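Local coordinates for putative alpha KG dependent 2,4-D dioxygenase (PDB 5J92), which probably acts as an iron(II)- and 2-oxoglutarate-dependent dioxygenase of the TauD/TfdA family, at residues L172-I178 and H222-V227; S118-D124 and N266-R272; I202-V206 and S216-S220. All coordinates share one frame. Residue numbers count along the deposited sequence, not the author numbering.

Contact 1. Residues L172-I178 and H222-V227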
loop_
_atom_site.group_PDB
_atom_site.type_symbol
_atom_site.label_atom_id
_atom_site.label_comp_id
_atom_site.label_asym_id
_atom_site.label_seq_id
_atom_site.Cartn_x
_atom_site.Cartn_y
_atom_site.Cartn_z
ATOM N N LEU A 172 -14.066 -16.118 7.201
ATOM C CA LEU A 172 -12.826 -16.498 6.550
ATOM C C LEU A 172 -11.705 -16.668 7.569
ATOM O O LEU A 172 -11.712 -16.079 8.655
ATOM C CB LEU A 172 -12.415 -15.444 5.520
ATOM C CG LEU A 172 -13.305 -15.192 4.302
ATOM C CD1 LEU A 172 -12.613 -14.188 3.418
ATOM C CD2 LEU A 172 -13.596 -16.494 3.541
ATOM N N SER A 173 -10.719 -17.479 7.190
ATOM C CA SER A 173 -9.464 -17.586 7.910
ATOM C C SER A 173 -8.331 -17.326 6.928
ATOM O O SER A 173 -8.475 -17.520 5.715
ATOM C CB SER A 173 -9.296 -18.960 8.581
ATOM O OG SER A 173 -10.239 -19.112 9.626
ATOM N N CYS A 174 -7.201 -16.884 7.466
ATOM C CA CYS A 174 -6.052 -16.512 6.654
ATOM C C CYS A 174 -4.818 -17.274 7.093
ATOM O O CYS A 174 -4.721 -17.728 8.234
ATOM C CB CYS A 174 -5.750 -15.023 6.755
ATOM S SG CYS A 174 -6.983 -13.977 6.012
ATOM N N HIS A 175 -3.864 -17.377 6.161
ATOM C CA HIS A 175 -2.538 -17.921 6.427
ATOM C C HIS A 175 -1.617 -16.799 6.900
ATOM O O HIS A 175 -1.584 -15.735 6.280
ATOM C CB HIS A 175 -1.954 -18.558 5.166
ATOM C CG HIS A 175 -2.727 -19.735 4.640
ATOM N ND1 HIS A 175 -2.620 -20.992 5.190
ATOM C CD2 HIS A 175 -3.560 -19.862 3.576
ATOM C CE1 HIS A 175 -3.364 -21.842 4.500
ATOM N NE2 HIS A 175 -3.951 -21.181 3.520
ATOM N N TYR A 176 -0.871 -17.041 7.984
ATOM C CA TYR A 176 0.098 -16.082 8.517
ATOM C C TYR A 176 1.470 -16.748 8.510
ATOM O O TYR A 176 1.607 -17.884 8.982
ATOM C CB TYR A 176 -0.294 -15.616 9.930
ATOM C CG TYR A 176 -1.632 -14.882 9.998
ATOM C CD1 TYR A 176 -2.839 -15.583 9.893
ATOM C CD2 TYR A 176 -1.694 -13.497 10.185
ATOM C CE1 TYR A 176 -4.063 -14.927 9.950
ATOM C CE2 TYR A 176 -2.930 -12.825 10.253
ATOM C CZ TYR A 176 -4.097 -13.539 10.132
ATOM O OH TYR A 176 -5.314 -12.893 10.175
ATOM N N ASP A 177 2.480 -16.049 7.964
ATOM C CA ASP A 177 3.724 -16.689 7.514
ATOM C C ASP A 177 4.870 -15.676 7.611
ATOM O O ASP A 177 5.049 -14.864 6.700
ATOM C CB ASP A 177 3.527 -17.186 6.085
ATOM C CG ASP A 177 4.703 -17.973 5.541
ATOM O OD1 ASP A 177 5.791 -18.003 6.156
ATOM O OD2 ASP A 177 4.514 -18.559 4.453
ATOM N N ILE A 178 5.675 -15.769 8.675
ATOM C CA ILE A 178 6.708 -14.756 8.890
ATOM C C ILE A 178 7.772 -14.816 7.798
ATOM O O ILE A 178 8.276 -13.779 7.351
ATOM C CB ILE A 178 7.320 -14.898 10.301
ATOM C CG1 ILE A 178 8.294 -13.753 10.599
ATOM C CG2 ILE A 178 7.998 -16.258 10.494
ATOM C CD1 ILE A 178 7.671 -12.379 10.571
ATOM N N HIS A 222 1.952 -10.114 7.953
ATOM C CA HIS A 222 2.241 -11.538 8.050
ATOM C C HIS A 222 1.214 -12.397 7.330
ATOM O O HIS A 222 1.524 -13.541 6.997
ATOM C CB HIS A 222 2.328 -11.958 9.522
ATOM C CG HIS A 222 3.249 -11.100 10.334
ATOM N ND1 HIS A 222 2.867 -10.503 11.514
ATOM C CD2 HIS A 222 4.542 -10.744 10.135
ATOM C CE1 HIS A 222 3.881 -9.815 12.010
ATOM N NE2 HIS A 222 4.909 -9.940 11.189
ATOM N N ALA A 223 0.003 -11.882 7.116
ATOM C CA ALA A 223 -1.056 -12.615 6.444
ATOM C C ALA A 223 -0.789 -12.647 4.944
ATOM O O ALA A 223 -0.562 -11.605 4.328
ATOM C CB ALA A 223 -2.420 -11.966 6.722
ATOM N N THR A 224 -0.812 -13.840 4.355
ATOM C CA THR A 224 -0.500 -13.951 2.937
ATOM C C THR A 224 -1.736 -14.135 2.064
ATOM O O THR A 224 -1.846 -13.477 1.028
ATOM C CB THR A 224 0.490 -15.090 2.691
ATOM O OG1 THR A 224 -0.067 -16.321 3.164
ATOM C CG2 THR A 224 1.781 -14.811 3.433
ATOM N N HIS A 225 -2.633 -15.056 2.421
ATOM C CA HIS A 225 -3.806 -15.335 1.600
ATOM C C HIS A 225 -4.868 -16.026 2.458
ATOM O O HIS A 225 -4.697 -16.215 3.664
ATOM C CB HIS A 225 -3.439 -16.162 0.348
ATOM C CG HIS A 225 -2.843 -17.518 0.623
ATOM N ND1 HIS A 225 -1.644 -17.699 1.286
ATOM C CD2 HIS A 225 -3.254 -18.757 0.255
ATOM C CE1 HIS A 225 -1.353 -18.987 1.330
ATOM N NE2 HIS A 225 -2.308 -19.652 0.705
ATOM N N VAL A 226 -5.977 -16.391 1.815
ATOM C CA VAL A 226 -7.189 -16.852 2.491
ATOM C C VAL A 226 -7.229 -18.376 2.441
ATOM O O VAL A 226 -7.033 -18.965 1.372
ATOM C CB VAL A 226 -8.443 -16.236 1.841
ATOM C CG1 VAL A 226 -9.734 -16.863 2.423
ATOM C CG2 VAL A 226 -8.448 -14.711 2.047
ATOM N N VAL A 227 -7.498 -19.014 3.590
ATOM C CA VAL A 227 -7.566 -20.473 3.650
ATOM C C VAL A 227 -8.691 -20.979 2.760
ATOM O O VAL A 227 -9.813 -20.459 2.786
ATOM C CB VAL A 227 -7.775 -20.953 5.100
ATOM C CG1 VAL A 227 -7.814 -22.492 5.183
ATOM C CG2 VAL A 227 -6.696 -20.413 6.032
HETATM O O HOH W 1 -11.314 -19.283 4.867
HETATM O O HOH W 2 1.520 -18.619 3.493
#

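Contact 2. Residues S118-D124 and N266-R272. With FE2 (Fe (II) ion), chain E.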
loop_
_atom_site.group_PDB
_atom_site.type_symbol
_atom_site.label_atom_id
_atom_site.label_comp_id
_atom_site.label_asym_id
_atom_site.label_seq_id
_atom_site.Cartn_x
_atom_site.Cartn_y
_atom_site.Cartn_z
ATOM N N SER A 118 9.361 -3.582 10.396
ATOM C CA SER A 118 8.417 -2.857 11.238
ATOM C C SER A 118 7.875 -1.599 10.570
ATOM O O SER A 118 6.925 -1.003 11.096
ATOM C CB SER A 118 9.066 -2.496 12.576
ATOM O OG SER A 118 9.069 -3.614 13.441
ATOM N N ARG A 119 8.433 -1.195 9.422
ATOM C CA ARG A 119 7.870 -0.076 8.674
ATOM C C ARG A 119 6.648 -0.481 7.861
ATOM O O ARG A 119 5.997 0.386 7.267
ATOM C CB ARG A 119 8.930 0.542 7.758
ATOM C CG ARG A 119 10.079 1.172 8.512
ATOM C CD ARG A 119 11.147 1.686 7.568
ATOM N NE ARG A 119 12.193 2.385 8.307
ATOM C CZ ARG A 119 13.222 2.994 7.744
ATOM N NH1 ARG A 119 13.355 2.994 6.421
ATOM N NH2 ARG A 119 14.122 3.601 8.507
ATOM N N ARG A 120 6.332 -1.772 7.833
ATOM C CA ARG A 120 5.134 -2.290 7.194
ATOM C C ARG A 120 4.072 -2.572 8.254
ATOM O O ARG A 120 4.385 -3.054 9.351
ATOM C CB ARG A 120 5.474 -3.556 6.390
ATOM C CG ARG A 120 6.361 -3.251 5.159
ATOM C CD ARG A 120 7.377 -4.333 4.841
ATOM N NE ARG A 120 8.139 -4.039 3.620
ATOM C CZ ARG A 120 9.305 -3.389 3.583
ATOM N NH1 ARG A 120 9.862 -2.945 4.700
ATOM N NH2 ARG A 120 9.927 -3.184 2.429
ATOM N N TRP A 121 2.816 -2.258 7.929
ATOM C CA TRP A 121 1.713 -2.461 8.872
ATOM C C TRP A 121 1.619 -3.919 9.304
ATOM O O TRP A 121 1.549 -4.825 8.466
ATOM C CB TRP A 121 0.380 -2.059 8.242
ATOM C CG TRP A 121 0.169 -0.599 8.011
ATOM C CD1 TRP A 121 0.228 0.056 6.813
ATOM C CD2 TRP A 121 -0.181 0.387 8.997
ATOM N NE1 TRP A 121 -0.060 1.400 7.000
ATOM C CE2 TRP A 121 -0.308 1.617 8.332
ATOM C CE3 TRP A 121 -0.398 0.340 10.383
ATOM C CZ2 TRP A 121 -0.644 2.799 9.000
ATOM C CZ3 TRP A 121 -0.737 1.524 11.051
ATOM C CH2 TRP A 121 -0.855 2.726 10.352
ATOM N N HIS A 122 1.594 -4.158 10.615
ATOM C CA HIS A 122 1.518 -5.533 11.098
ATOM C C HIS A 122 0.893 -5.557 12.492
ATOM O O HIS A 122 0.734 -4.524 13.144
ATOM C CB HIS A 122 2.914 -6.170 11.092
ATOM C CG HIS A 122 3.871 -5.486 12.005
ATOM N ND1 HIS A 122 4.383 -4.232 11.737
ATOM C CD2 HIS A 122 4.386 -5.858 13.202
ATOM C CE1 HIS A 122 5.179 -3.862 12.723
ATOM N NE2 HIS A 122 5.201 -4.830 13.624
ATOM N N SER A 123 0.509 -6.754 12.929
ATOM C CA SER A 123 0.075 -7.023 14.297
ATOM C C SER A 123 1.060 -8.012 14.917
ATOM O O SER A 123 1.373 -9.037 14.302
ATOM C CB SER A 123 -1.348 -7.591 14.331
ATOM O OG SER A 123 -1.795 -7.788 15.670
ATOM N N ASP A 124 1.569 -7.687 16.109
ATOM C CA ASP A 124 2.714 -8.405 16.679
ATOM C C ASP A 124 2.466 -9.900 16.818
ATOM O O ASP A 124 1.474 -10.325 17.417
ATOM C CB ASP A 124 3.086 -7.822 18.038
ATOM C CG ASP A 124 3.823 -6.511 17.901
ATOM O OD1 ASP A 124 4.114 -6.181 16.733
ATOM O OD2 ASP A 124 4.104 -5.835 18.924
ATOM N N ASN A 266 -2.693 -5.514 20.416
ATOM C CA ASN A 266 -2.558 -6.092 19.084
ATOM C C ASN A 266 -3.828 -6.791 18.608
ATOM O O ASN A 266 -3.979 -7.021 17.404
ATOM C CB ASN A 266 -1.375 -7.062 19.055
ATOM C CG ASN A 266 -0.046 -6.355 19.248
ATOM O OD1 ASN A 266 0.477 -5.774 18.314
ATOM N ND2 ASN A 266 0.494 -6.395 20.462
ATOM N N ARG A 267 -4.746 -7.122 19.519
ATOM C CA ARG A 267 -5.988 -7.796 19.149
ATOM C C ARG A 267 -6.954 -6.890 18.403
ATOM O O ARG A 267 -7.942 -7.394 17.865
ATOM C CB ARG A 267 -6.678 -8.350 20.400
ATOM C CG ARG A 267 -5.811 -9.319 21.195
ATOM C CD ARG A 267 -6.418 -9.651 22.547
ATOM N NE ARG A 267 -6.442 -8.500 23.449
ATOM C CZ ARG A 267 -6.757 -8.581 24.736
ATOM N NH1 ARG A 267 -7.072 -9.764 25.264
ATOM N NH2 ARG A 267 -6.756 -7.490 25.495
ATOM N N ALA A 268 -6.687 -5.576 18.354
ATOM C CA ALA A 268 -7.570 -4.618 17.706
ATOM C C ALA A 268 -6.853 -3.716 16.710
ATOM O O ALA A 268 -7.477 -2.799 16.171
ATOM C CB ALA A 268 -8.265 -3.736 18.756
ATOM N N LEU A 269 -5.564 -3.930 16.461
ATOM C CA LEU A 269 -4.790 -2.936 15.740
ATOM C C LEU A 269 -3.820 -3.578 14.771
ATOM O O LEU A 269 -3.495 -4.763 14.861
ATOM C CB LEU A 269 -3.963 -2.055 16.690
ATOM C CG LEU A 269 -4.726 -1.240 17.719
ATOM C CD1 LEU A 269 -3.806 -0.875 18.839
ATOM C CD2 LEU A 269 -5.269 0.014 17.013
ATOM N N MET A 270 -3.357 -2.741 13.853
ATOM C CA MET A 270 -2.078 -2.880 13.196
ATOM C C MET A 270 -1.273 -1.656 13.599
ATOM O O MET A 270 -1.834 -0.627 14.011
ATOM C CB MET A 270 -2.216 -2.960 11.669
ATOM C CG MET A 270 -2.588 -4.347 11.136
ATOM S SD MET A 270 -2.337 -4.499 9.363
ATOM C CE MET A 270 -3.262 -3.103 8.757
ATOM N N HIS A 271 0.042 -1.775 13.515
ATOM C CA HIS A 271 0.880 -0.616 13.784
ATOM C C HIS A 271 2.102 -0.686 12.883
ATOM O O HIS A 271 2.411 -1.726 12.296
ATOM C CB HIS A 271 1.306 -0.553 15.247
ATOM C CG HIS A 271 2.270 -1.630 15.618
ATOM N ND1 HIS A 271 1.874 -2.928 15.868
ATOM C CD2 HIS A 271 3.617 -1.616 15.733
ATOM C CE1 HIS A 271 2.938 -3.663 16.132
ATOM N NE2 HIS A 271 4.005 -2.888 16.064
ATOM N N ARG A 272 2.812 0.431 12.797
ATOM C CA ARG A 272 4.043 0.463 12.027
ATOM C C ARG A 272 4.889 1.608 12.543
ATOM O O ARG A 272 4.357 2.592 13.059
ATOM C CB ARG A 272 3.780 0.637 10.523
ATOM C CG ARG A 272 3.264 2.033 10.146
ATOM C CD ARG A 272 3.038 2.202 8.639
ATOM N NE ARG A 272 2.602 3.570 8.331
ATOM C CZ ARG A 272 2.585 4.095 7.108
ATOM N NH1 ARG A 272 2.971 3.362 6.085
ATOM N NH2 ARG A 272 2.199 5.362 6.912
HETATM FE FE FE2 E . 5.791 -4.548 15.996
HETATM O O HOH W 3 3.828 0.495 5.689
#

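Contact 3. Residues I202-V206 and S216-S220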
loop_
_atom_site.group_PDB
_atom_site.type_symbol
_atom_site.label_atom_id
_atom_site.label_comp_id
_atom_site.label_asym_id
_atom_site.label_seq_id
_atom_site.Cartn_x
_atom_site.Cartn_y
_atom_site.Cartn_z
ATOM N N ILE A 202 -2.578 -20.373 11.058
ATOM C CA ILE A 202 -3.857 -19.887 10.562
ATOM C C ILE A 202 -4.615 -19.197 11.692
ATOM O O ILE A 202 -4.616 -19.673 12.832
ATOM C CB ILE A 202 -4.669 -21.046 9.942
ATOM C CG1 ILE A 202 -4.010 -21.464 8.623
ATOM C CG2 ILE A 202 -6.131 -20.684 9.763
ATOM C CD1 ILE A 202 -4.567 -22.736 8.040
ATOM N N HIS A 203 -5.240 -18.067 11.379
ATOM C CA HIS A 203 -6.114 -17.356 12.304
ATOM C C HIS A 203 -7.366 -16.900 11.565
ATOM O O HIS A 203 -7.325 -16.632 10.362
ATOM C CB HIS A 203 -5.439 -16.112 12.918
ATOM C CG HIS A 203 -4.196 -16.406 13.701
ATOM N ND1 HIS A 203 -4.206 -17.139 14.867
ATOM C CD2 HIS A 203 -2.911 -16.033 13.501
ATOM C CE1 HIS A 203 -2.972 -17.236 15.334
ATOM N NE2 HIS A 203 -2.169 -16.569 14.527
ATOM N N GLU A 204 -8.468 -16.782 12.307
ATOM C CA GLU A 204 -9.705 -16.255 11.746
ATOM C C GLU A 204 -9.556 -14.776 11.410
ATOM O O GLU A 204 -8.952 -14.011 12.165
ATOM C CB GLU A 204 -10.852 -16.447 12.737
ATOM C CG GLU A 204 -11.257 -17.907 12.929
ATOM C CD GLU A 204 -12.351 -18.079 13.961
ATOM O OE1 GLU A 204 -12.798 -17.056 14.533
ATOM O OE2 GLU A 204 -12.751 -19.240 14.216
ATOM N N LEU A 205 -10.166 -14.365 10.300
ATOM C CA LEU A 205 -10.020 -12.997 9.826
ATOM C C LEU A 205 -10.881 -12.016 10.616
ATOM O O LEU A 205 -10.457 -10.879 10.840
ATOM C CB LEU A 205 -10.361 -12.918 8.330
ATOM C CG LEU A 205 -10.229 -11.540 7.645
ATOM C CD1 LEU A 205 -8.789 -10.982 7.713
ATOM C CD2 LEU A 205 -10.717 -11.611 6.225
ATOM N N VAL A 206 -12.067 -12.418 11.062
ATOM C CA VAL A 206 -12.945 -11.523 11.813
ATOM C C VAL A 206 -12.854 -11.907 13.284
ATOM O O VAL A 206 -13.286 -12.996 13.682
ATOM C CB VAL A 206 -14.393 -11.568 11.303
ATOM C CG1 VAL A 206 -15.279 -10.669 12.161
ATOM C CG2 VAL A 206 -14.443 -11.136 9.845
ATOM N N SER A 216 -13.406 -6.981 14.577
ATOM C CA SER A 216 -12.273 -6.325 13.931
ATOM C C SER A 216 -11.650 -7.261 12.907
ATOM O O SER A 216 -11.824 -8.482 12.965
ATOM C CB SER A 216 -11.216 -5.883 14.961
ATOM O OG SER A 216 -10.560 -7.010 15.543
ATOM N N LEU A 217 -10.896 -6.671 11.980
ATOM C CA LEU A 217 -10.164 -7.421 10.967
ATOM C C LEU A 217 -8.772 -7.806 11.476
ATOM O O LEU A 217 -8.033 -6.962 11.990
ATOM C CB LEU A 217 -10.031 -6.597 9.674
ATOM C CG LEU A 217 -11.318 -6.279 8.906
ATOM C CD1 LEU A 217 -11.104 -5.260 7.764
ATOM C CD2 LEU A 217 -11.908 -7.585 8.366
ATOM N N TYR A 218 -8.406 -9.080 11.317
ATOM C CA TYR A 218 -7.073 -9.533 11.707
ATOM C C TYR A 218 -6.105 -9.344 10.535
ATOM O O TYR A 218 -5.556 -10.294 9.977
ATOM C CB TYR A 218 -7.105 -10.990 12.160
ATOM C CG TYR A 218 -5.946 -11.371 13.045
ATOM C CD1 TYR A 218 -4.888 -10.498 13.253
ATOM C CD2 TYR A 218 -5.920 -12.599 13.700
ATOM C CE1 TYR A 218 -3.836 -10.825 14.084
ATOM C CE2 TYR A 218 -4.869 -12.939 14.537
ATOM C CZ TYR A 218 -3.832 -12.051 14.727
ATOM O OH TYR A 218 -2.776 -12.376 15.556
ATOM N N LEU A 219 -5.838 -8.082 10.218
ATOM C CA LEU A 219 -4.902 -7.776 9.149
ATOM C C LEU A 219 -3.480 -7.736 9.696
ATOM O O LEU A 219 -3.256 -7.439 10.871
ATOM C CB LEU A 219 -5.246 -6.437 8.488
ATOM C CG LEU A 219 -6.667 -6.342 7.898
ATOM C CD1 LEU A 219 -6.858 -5.015 7.172
ATOM C CD2 LEU A 219 -6.949 -7.515 6.971
ATOM N N SER A 220 -2.521 -8.059 8.832
ATOM C CA SER A 220 -1.117 -7.986 9.203
ATOM C C SER A 220 -0.297 -8.241 7.958
ATOM O O SER A 220 -0.697 -9.029 7.096
ATOM C CB SER A 220 -0.762 -9.023 10.290
ATOM O OG SER A 220 0.565 -8.855 10.734
#

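Contact 1. Residues L172-I178 and H222-V227
Strands 173-176 and 223-226 run roughly antiparallel, at 143°, with their axes 4.7 Å apart at closest approach. C174 pairs with V226 and Y176 with A223, so H175 alone faces two residues, T224 and H225. T224 takes helix-like backbone angles (-103/-48) to fit in the extra residue. The H175 backbone spans the irregularity: H175 N donates to H225 O at 2.9 Å, and T224 N donates to H175 O at 2.8 Å. The side chains of H175 (m) and H225 (p) form an offset stack beside the bulge, centroids 4.2 Å apart. V227 CG2 lies over a face of the H175 ring, 3.9 Å from its centroid. T224 is p, which sets its OG1 2.8 Å from H225 ND1 in a hydrogen bond. Water 2 links T224 OG1 to D177 OD2. D177 is t, and its OD1 caps A180 N at the start of the following helix. The methyl of A223 packs on the face of the Y176 ring, and the Y176 hydroxyl hydrogen-bonds to Y218 O. I178 is t, and its CD1 reaches H222 CD2 at 3.6 Å. Such pairing marks a beta bulge, here in the outermost strand 223-226 of a four-stranded antiparallel sheet.

Contact 2. Residues S118-D124 and N266-R272
Two iron ligands face each other across a single antiparallel bridge. H122 and H271 form a hydrogen-bonded pair: H122 N donates to H271 O at 3.1 Å, and H271 N donates to H122 O at 2.9 Å. Both histidines have chi1 p. Their CA-to-CB bonds point away from the opposite segment, yet the rings converge on one Fe(II). The metal is held by H122 NE2 at 2.5 Å, D124 OD1 at 2.5 Å and H271 NE2 at 2.4 Å. H122 ND1 donates to R120 O at 2.7 Å, which orients the ring and turns NE2 to the metal. D124 is fixed at its backbone, where D124 N donates to N266 OD1 at 3.1 Å. D124 OD2 and N266 ND2 both hydrogen-bond to S135 OG. S123 OG donates to N266 O at 2.9 Å, so the turn before strand 269-273 is tied to the ligand loop. At the far end, R272 extends along W121. R272 CD sits over the five-membered ring, 3.6 Å from its centroid, and R272 NE is 3.4 Å from W121 CZ2. W121 CB also packs on M270 SD at 3.8 Å. Water 3 joins R119 O to R272 NH1, and R272 also forms a salt bridge with E243 of the second subunit. Two histidines and one carboxylate in an HxD...H pattern make the facial triad of this family. As in relatives, the remaining coordination positions are probably those used by 2-oxoglutarate and oxygen.

Contact 3. Residues I202-V206 and S216-S220
S216 starts the second segment, with its CA-to-CB bond pointing away from 202-206; its carbonyl oxygen receives a CA-H...O contact from V206 CA at 3.4 Å. L217 comes next and forms a non-hydrogen-bonded antiparallel pair with V206. L217 CD2 touches L205 CG at 4.4 Å. Y218 makes the one hydrogen bond between the segments, from Y218 N to L205 O at 2.8 Å. It is also the centre of an inverse gamma turn, where the chain leaves the strand. Its ring meets H203 obliquely, with Y218 CE2 3.6 Å from H203 CB and the Y218 hydroxyl over a face of the imidazole. H203 NE2 hydrogen-bonds to L128 O. L219 CD2 lies 4.0 Å from L205 CD1. S220 lies beyond reach of 202-206 and turns its hydroxyl to S123. The pair forms part of a beta hairpin at one edge of the sheet. Strand 201-208 lies between 215-217 and 173-176, L205 and L219 pack on helix 231-245, and V206 and S216 pack on helix 154-159.

Overall arrangement
Contacts 1 and 3 share one sheet, with strands 173-176 and 201-208 as neighbours, and their centres are about 8 Å apart. L172 O lies 2.8 Å from L205 N, and Y176 OH lies 2.6 Å from Y218 O. Contact 2 holds the iron; its centre lies about 15 Å from that of contact 1 and about 12 Å from that of contact 3. Residues 218-222 bring the sheet to the metal loop. S220 OG is 3.0 Å from S123 N, and H222 CE1 is 3.9 Å from H122 CB. The H222 side chain is about 7 Å from the iron. Along the chain, contact 3 is nested within contact 1, and contact 1 within contact 2.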